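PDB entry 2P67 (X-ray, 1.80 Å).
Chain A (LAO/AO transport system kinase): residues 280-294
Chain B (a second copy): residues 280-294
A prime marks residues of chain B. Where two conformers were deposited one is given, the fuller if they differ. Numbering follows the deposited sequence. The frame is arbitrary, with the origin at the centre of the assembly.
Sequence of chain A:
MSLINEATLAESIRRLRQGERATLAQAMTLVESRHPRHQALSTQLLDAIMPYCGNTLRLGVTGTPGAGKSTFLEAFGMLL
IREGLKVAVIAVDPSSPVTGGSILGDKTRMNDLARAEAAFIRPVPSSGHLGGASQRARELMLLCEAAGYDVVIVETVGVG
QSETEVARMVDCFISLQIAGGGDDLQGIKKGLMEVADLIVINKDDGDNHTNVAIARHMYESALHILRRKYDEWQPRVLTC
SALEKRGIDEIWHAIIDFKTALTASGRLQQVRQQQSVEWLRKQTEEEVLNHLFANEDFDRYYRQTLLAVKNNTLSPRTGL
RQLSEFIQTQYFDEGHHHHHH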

# COMPACT_ATOMS: atom_id res chain seq x y z
N LEU A 280 -13.91 -8.17 4.96
CA LEU A 280 -15.27 -8.02 4.45
C LEU A 280 -15.37 -6.90 3.40
O LEU A 280 -15.96 -7.09 2.34
CB LEU A 280 -16.24 -7.74 5.59
CG LEU A 280 -16.76 -8.95 6.37
CD1 LEU A 280 -17.39 -8.52 7.73
CD2 LEU A 280 -17.77 -9.70 5.53
N ARG A 281 -14.78 -5.75 3.70
CA ARG A 281 -14.84 -4.60 2.82
C ARG A 281 -14.11 -4.90 1.51
O ARG A 281 -14.67 -4.71 0.43
CB ARG A 281 -14.23 -3.38 3.54
CG ARG A 281 -14.21 -2.08 2.73
CD ARG A 281 -15.59 -1.67 2.25
NE ARG A 281 -15.59 -0.36 1.59
CZ ARG A 281 -16.03 0.76 2.15
NH1 ARG A 281 -16.51 0.75 3.40
NH2 ARG A 281 -15.99 1.89 1.46
N LYS A 282 -12.86 -5.37 1.61
CA LYS A 282 -12.07 -5.67 0.42
C LYS A 282 -12.73 -6.74 -0.46
O LYS A 282 -12.80 -6.59 -1.68
CB LYS A 282 -10.62 -6.02 0.78
CG LYS A 282 -9.64 -6.00 -0.42
CD LYS A 282 -9.67 -4.67 -1.17
CE LYS A 282 -8.60 -4.58 -2.24
NZ LYS A 282 -8.43 -3.19 -2.73
N GLN A 283 -13.24 -7.81 0.15
CA GLN A 283 -13.86 -8.86 -0.67
C GLN A 283 -15.15 -8.39 -1.34
O GLN A 283 -15.44 -8.78 -2.46
CB GLN A 283 -14.09 -10.14 0.14
CG GLN A 283 -12.81 -10.80 0.64
CD GLN A 283 -11.85 -11.21 -0.48
OE1 GLN A 283 -10.81 -10.59 -0.67
NE2 GLN A 283 -12.20 -12.27 -1.21
N THR A 284 -15.90 -7.53 -0.66
CA THR A 284 -17.14 -6.97 -1.21
C THR A 284 -16.82 -6.08 -2.41
O THR A 284 -17.41 -6.24 -3.49
CB THR A 284 -17.90 -6.17 -0.14
OG1 THR A 284 -18.27 -7.06 0.92
CG2 THR A 284 -19.17 -5.52 -0.73
N GLU A 285 -15.87 -5.17 -2.22
CA GLU A 285 -15.40 -4.32 -3.31
C GLU A 285 -14.87 -5.13 -4.49
O GLU A 285 -15.21 -4.85 -5.64
CB GLU A 285 -14.30 -3.38 -2.82
CG GLU A 285 -14.78 -2.27 -1.90
CD GLU A 285 -13.64 -1.45 -1.36
OE1 GLU A 285 -12.47 -1.72 -1.73
OE2 GLU A 285 -13.90 -0.52 -0.57
N GLU A 286 -14.04 -6.14 -4.20
CA GLU A 286 -13.34 -6.91 -5.24
C GLU A 286 -14.28 -7.76 -6.08
O GLU A 286 -14.02 -7.98 -7.26
CB GLU A 286 -12.22 -7.76 -4.65
CG GLU A 286 -10.96 -6.96 -4.31
CD GLU A 286 -9.77 -7.84 -3.91
OE1 GLU A 286 -9.85 -9.09 -4.06
OE2 GLU A 286 -8.75 -7.28 -3.45
N GLU A 287 -15.36 -8.25 -5.47
CA GLU A 287 -16.38 -8.98 -6.20
C GLU A 287 -17.11 -8.07 -7.19
O GLU A 287 -17.24 -8.42 -8.37
CB GLU A 287 -17.36 -9.66 -5.24
CG GLU A 287 -18.65 -10.13 -5.89
CD GLU A 287 -19.14 -11.46 -5.34
OE1 GLU A 287 -18.36 -12.19 -4.68
OE2 GLU A 287 -20.33 -11.79 -5.60
N VAL A 288 -17.56 -6.91 -6.71
CA VAL A 288 -18.20 -5.88 -7.54
C VAL A 288 -17.29 -5.47 -8.71
O VAL A 288 -17.74 -5.42 -9.87
CB VAL A 288 -18.57 -4.63 -6.70
CG1 VAL A 288 -19.07 -3.49 -7.60
CG2 VAL A 288 -19.62 -4.98 -5.68
N LEU A 289 -16.03 -5.19 -8.41
CA LEU A 289 -15.06 -4.78 -9.43
C LEU A 289 -14.70 -5.90 -10.42
O LEU A 289 -14.63 -5.66 -11.63
CB LEU A 289 -13.80 -4.20 -8.78
CG LEU A 289 -14.03 -2.93 -7.97
CD1 LEU A 289 -12.70 -2.42 -7.46
CD2 LEU A 289 -14.71 -1.88 -8.81
N ASN A 290 -14.50 -7.12 -9.91
CA ASN A 290 -14.21 -8.28 -10.76
C ASN A 290 -15.33 -8.60 -11.74
O ASN A 290 -15.06 -9.00 -12.87
CB ASN A 290 -13.88 -9.52 -9.93
CG ASN A 290 -12.45 -9.54 -9.44
OD1 ASN A 290 -11.56 -8.92 -10.06
ND2 ASN A 290 -12.20 -10.23 -8.34
N HIS A 291 -16.57 -8.44 -11.30
CA HIS A 291 -17.71 -8.67 -12.19
C HIS A 291 -17.73 -7.67 -13.34
O HIS A 291 -17.99 -8.04 -14.49
CB HIS A 291 -19.03 -8.64 -11.42
CG HIS A 291 -19.32 -9.91 -10.68
ND1 HIS A 291 -19.85 -9.93 -9.41
CD2 HIS A 291 -19.14 -11.21 -11.03
CE1 HIS A 291 -20.00 -11.18 -9.01
NE2 HIS A 291 -19.57 -11.98 -9.97
N LEU A 292 -17.45 -6.41 -13.03
CA LEU A 292 -17.36 -5.34 -14.03
C LEU A 292 -16.22 -5.57 -15.02
O LEU A 292 -16.44 -5.61 -16.23
CB LEU A 292 -17.20 -3.98 -13.34
CG LEU A 292 -17.14 -2.74 -14.22
CD1 LEU A 292 -18.47 -2.52 -14.93
CD2 LEU A 292 -16.76 -1.53 -13.38
N PHE A 293 -15.00 -5.75 -14.51
CA PHE A 293 -13.82 -5.90 -15.36
C PHE A 293 -13.73 -7.27 -16.04
O PHE A 293 -12.96 -7.45 -16.99
CB PHE A 293 -12.54 -5.54 -14.58
CG PHE A 293 -12.40 -4.06 -14.31
CD1 PHE A 293 -13.05 -3.46 -13.24
CD2 PHE A 293 -11.63 -3.26 -15.16
CE1 PHE A 293 -12.94 -2.08 -13.01
CE2 PHE A 293 -11.50 -1.88 -14.94
CZ PHE A 293 -12.15 -1.30 -13.86
N ALA A 294 -14.55 -8.21 -15.57
CA ALA A 294 -14.68 -9.52 -16.23
C ALA A 294 -15.61 -9.42 -17.44
O ALA A 294 -15.38 -10.07 -18.46
CB ALA A 294 -15.19 -10.58 -15.25
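Chain B, residues 280-294: LRKQTEEEVLNHLFA

Chain B enters this contact as a helix throughout residues 280-294, continuing one that begins earlier in the chain. Its phi values run from about -55° to -80°, and its i to i-4 amide bonds have the lengths expected of an α-helix: Leu289′ N to Glu285′ O is 2.9 Å and Phe293′ N to Leu289′ O is also 2.9 Å. The bond from Leu292′ N to Val288′ O, at 3.3 Å, is weak. The same segment of chain A is helical in the same way, and an exact two-fold axis relates the copies, so each contact between unlike residues occurs twice.

The two helices cross with their axes 10.6 Å apart at closest approach. Their N-to-C directions differ by 121°, which makes the packing oblique, inclined to antiparallel. The register confirms where they meet: the nearest CA atoms are those of Glu285 and Leu289′, 6.8 Å apart, with the symmetry mate Leu289 CA to Glu285′ CA at the same distance. Together the two stretches bury 686 Å² of surface.

Apolar packing occupies the middle. The CA-to-CB bonds of Val288′, Leu289′ and Leu292′ all point toward chain A. Val288′ CG1 lies 4.1 Å from Val288 CG1, and Leu289′ CD1 lies 3.9 Å from Leu289 CD1; these pairs join equivalent residues across the two-fold. Leu292′ adds a further contact, its CD2 lying 3.9 Å from Val288 CG2. Leu289′ CD1 also meets the aliphatic part of Glu285, at 3.7 Å from CG, so an acidic residue contributes a methylene to the apolar surface.

The aromatic and cationic contacts flank this centre. Phe293′, with chi1 at -72° and chi2 at 83°, receives the guanidinium of Arg281 flat on its ring: the centres are 3.7 Å apart and the planes differ by 11°. The closest atoms are Arg281 NE and Phe293′ CE2, at 3.4 Å. Arg281 CZ is 3.7 Å from the ring centroid and 25° off the ring normal, which places the charge over the face and satisfies the geometry of a cation-pi interaction. Although the CA-to-CB bond of Arg281 points sideways, the end of its side chain comes nearer chain B. The same ring approaches Glu285 CG with its CE1 at 4.0 Å and Thr284 CG2 with its CZ at 4.2 Å. By symmetry, Arg281′ lies on Phe293.

Polar groups bond within each helix rather than between them; no hydrogen bond crosses the contact. Arg281′ NE donates to Glu285′ OE2 at 2.7 Å, with an N-H...O angle of 151°, as part of a salt bridge one turn along the helix. Chain A has the same pair, so the arginine whose guanidinium covers the opposing phenylalanine is also tied to its own glutamate. Thr284′ OG1 likewise donates to Leu280′ O at 2.7 Å, satisfying its hydroxyl within chain B while its CG2 packs 4.2 Å from Phe293 CZ.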

# COMPACT_ATOMS: atom_id res chain seq x y z
N LEU B 280 -6.51 6.32 -14.23
CA LEU B 280 -7.75 5.93 -14.90
C LEU B 280 -8.43 4.74 -14.21
O LEU B 280 -9.64 4.76 -13.96
CB LEU B 280 -7.48 5.59 -16.37
CG LEU B 280 -7.41 6.75 -17.35
CD1 LEU B 280 -6.74 6.33 -18.68
CD2 LEU B 280 -8.81 7.29 -17.59
N ARG B 281 -7.65 3.71 -13.89
CA ARG B 281 -8.17 2.51 -13.27
C ARG B 281 -8.73 2.82 -11.88
O ARG B 281 -9.87 2.48 -11.57
CB ARG B 281 -7.07 1.45 -13.21
CG ARG B 281 -7.46 0.11 -12.57
CD ARG B 281 -8.65 -0.53 -13.26
NE ARG B 281 -8.95 -1.87 -12.73
CZ ARG B 281 -8.65 -3.00 -13.35
NH1 ARG B 281 -8.02 -2.98 -14.54
NH2 ARG B 281 -8.97 -4.16 -12.80
N LYS B 282 -7.92 3.49 -11.05
CA LYS B 282 -8.34 3.81 -9.69
C LYS B 282 -9.58 4.72 -9.67
O LYS B 282 -10.52 4.47 -8.91
CB LYS B 282 -7.19 4.41 -8.86
CG LYS B 282 -7.45 4.45 -7.34
CD LYS B 282 -7.83 3.08 -6.78
CE LYS B 282 -7.92 3.08 -5.26
NZ LYS B 282 -7.97 1.70 -4.71
N GLN B 283 -9.62 5.74 -10.53
CA GLN B 283 -10.79 6.62 -10.53
C GLN B 283 -12.05 5.92 -11.01
O GLN B 283 -13.14 6.19 -10.51
CB GLN B 283 -10.53 7.91 -11.32
CG GLN B 283 -9.43 8.78 -10.73
CD GLN B 283 -9.70 9.25 -9.31
OE1 GLN B 283 -9.08 8.78 -8.36
NE2 GLN B 283 -10.63 10.19 -9.16
N THR B 284 -11.90 5.01 -11.96
CA THR B 284 -13.03 4.24 -12.49
C THR B 284 -13.59 3.32 -11.40
O THR B 284 -14.81 3.32 -11.14
CB THR B 284 -12.61 3.40 -13.71
OG1 THR B 284 -12.19 4.29 -14.75
CG2 THR B 284 -13.77 2.53 -14.23
N GLU B 285 -12.70 2.58 -10.75
CA GLU B 285 -13.08 1.74 -9.62
C GLU B 285 -13.74 2.54 -8.50
O GLU B 285 -14.78 2.13 -7.98
CB GLU B 285 -11.86 1.01 -9.06
CG GLU B 285 -11.32 -0.10 -9.95
CD GLU B 285 -10.06 -0.70 -9.40
OE1 GLU B 285 -9.62 -0.29 -8.30
OE2 GLU B 285 -9.49 -1.60 -10.05
N GLU B 286 -13.14 3.67 -8.14
CA GLU B 286 -13.58 4.46 -6.99
C GLU B 286 -14.94 5.11 -7.19
O GLU B 286 -15.69 5.28 -6.24
CB GLU B 286 -12.54 5.51 -6.59
CG GLU B 286 -11.36 4.94 -5.82
CD GLU B 286 -10.42 6.01 -5.26
OE1 GLU B 286 -10.77 7.22 -5.31
OE2 GLU B 286 -9.33 5.64 -4.76
N GLU B 287 -15.25 5.47 -8.43
CA GLU B 287 -16.57 5.99 -8.76
C GLU B 287 -17.65 4.91 -8.59
O GLU B 287 -18.67 5.16 -7.94
CB GLU B 287 -16.59 6.57 -10.18
CG GLU B 287 -17.98 6.81 -10.74
CD GLU B 287 -18.09 8.08 -11.56
OE1 GLU B 287 -17.20 8.96 -11.47
OE2 GLU B 287 -19.10 8.21 -12.30
N VAL B 288 -17.41 3.74 -9.17
CA VAL B 288 -18.29 2.57 -9.03
C VAL B 288 -18.52 2.22 -7.55
O VAL B 288 -19.66 2.03 -7.11
CB VAL B 288 -17.72 1.34 -9.78
CG1 VAL B 288 -18.54 0.07 -9.48
CG2 VAL B 288 -17.68 1.59 -11.26
N LEU B 289 -17.43 2.15 -6.78
CA LEU B 289 -17.51 1.83 -5.36
C LEU B 289 -18.19 2.92 -4.52
O LEU B 289 -19.00 2.61 -3.64
CB LEU B 289 -16.13 1.49 -4.81
CG LEU B 289 -15.47 0.25 -5.42
CD1 LEU B 289 -14.15 -0.01 -4.73
CD2 LEU B 289 -16.39 -0.94 -5.31
N ASN B 290 -17.85 4.18 -4.78
CA ASN B 290 -18.48 5.31 -4.09
C ASN B 290 -19.98 5.40 -4.30
O ASN B 290 -20.72 5.76 -3.37
CB ASN B 290 -17.83 6.64 -4.47
CG ASN B 290 -16.54 6.90 -3.72
OD1 ASN B 290 -16.33 6.39 -2.61
ND2 ASN B 290 -15.66 7.71 -4.31
N HIS B 291 -20.44 5.08 -5.50
CA HIS B 291 -21.87 5.07 -5.78
C HIS B 291 -22.59 4.01 -4.97
O HIS B 291 -23.68 4.26 -4.43
CB HIS B 291 -22.14 4.90 -7.28
CG HIS B 291 -21.96 6.17 -8.07
ND1 HIS B 291 -21.36 6.19 -9.31
CD2 HIS B 291 -22.30 7.45 -7.79
CE1 HIS B 291 -21.35 7.43 -9.77
NE2 HIS B 291 -21.91 8.21 -8.87
N LEU B 292 -21.98 2.83 -4.88
CA LEU B 292 -22.52 1.72 -4.08
C LEU B 292 -22.56 2.05 -2.58
O LEU B 292 -23.61 1.97 -1.96
CB LEU B 292 -21.69 0.45 -4.32
CG LEU B 292 -22.13 -0.82 -3.61
CD1 LEU B 292 -23.49 -1.28 -4.13
CD2 LEU B 292 -21.07 -1.90 -3.80
N PHE B 293 -21.41 2.44 -2.03
CA PHE B 293 -21.30 2.71 -0.59
C PHE B 293 -21.96 4.03 -0.17
O PHE B 293 -22.20 4.26 1.02
CB PHE B 293 -19.84 2.60 -0.13
CG PHE B 293 -19.33 1.18 -0.09
CD1 PHE B 293 -18.86 0.56 -1.25
CD2 PHE B 293 -19.35 0.45 1.09
CE1 PHE B 293 -18.41 -0.76 -1.23
CE2 PHE B 293 -18.89 -0.88 1.13
CZ PHE B 293 -18.42 -1.48 -0.02
N ALA B 294 -22.28 4.87 -1.15
CA ALA B 294 -23.06 6.09 -0.91
C ALA B 294 -24.55 5.77 -0.80
O ALA B 294 -25.26 6.38 0.01
CB ALA B 294 -22.81 7.13 -2.00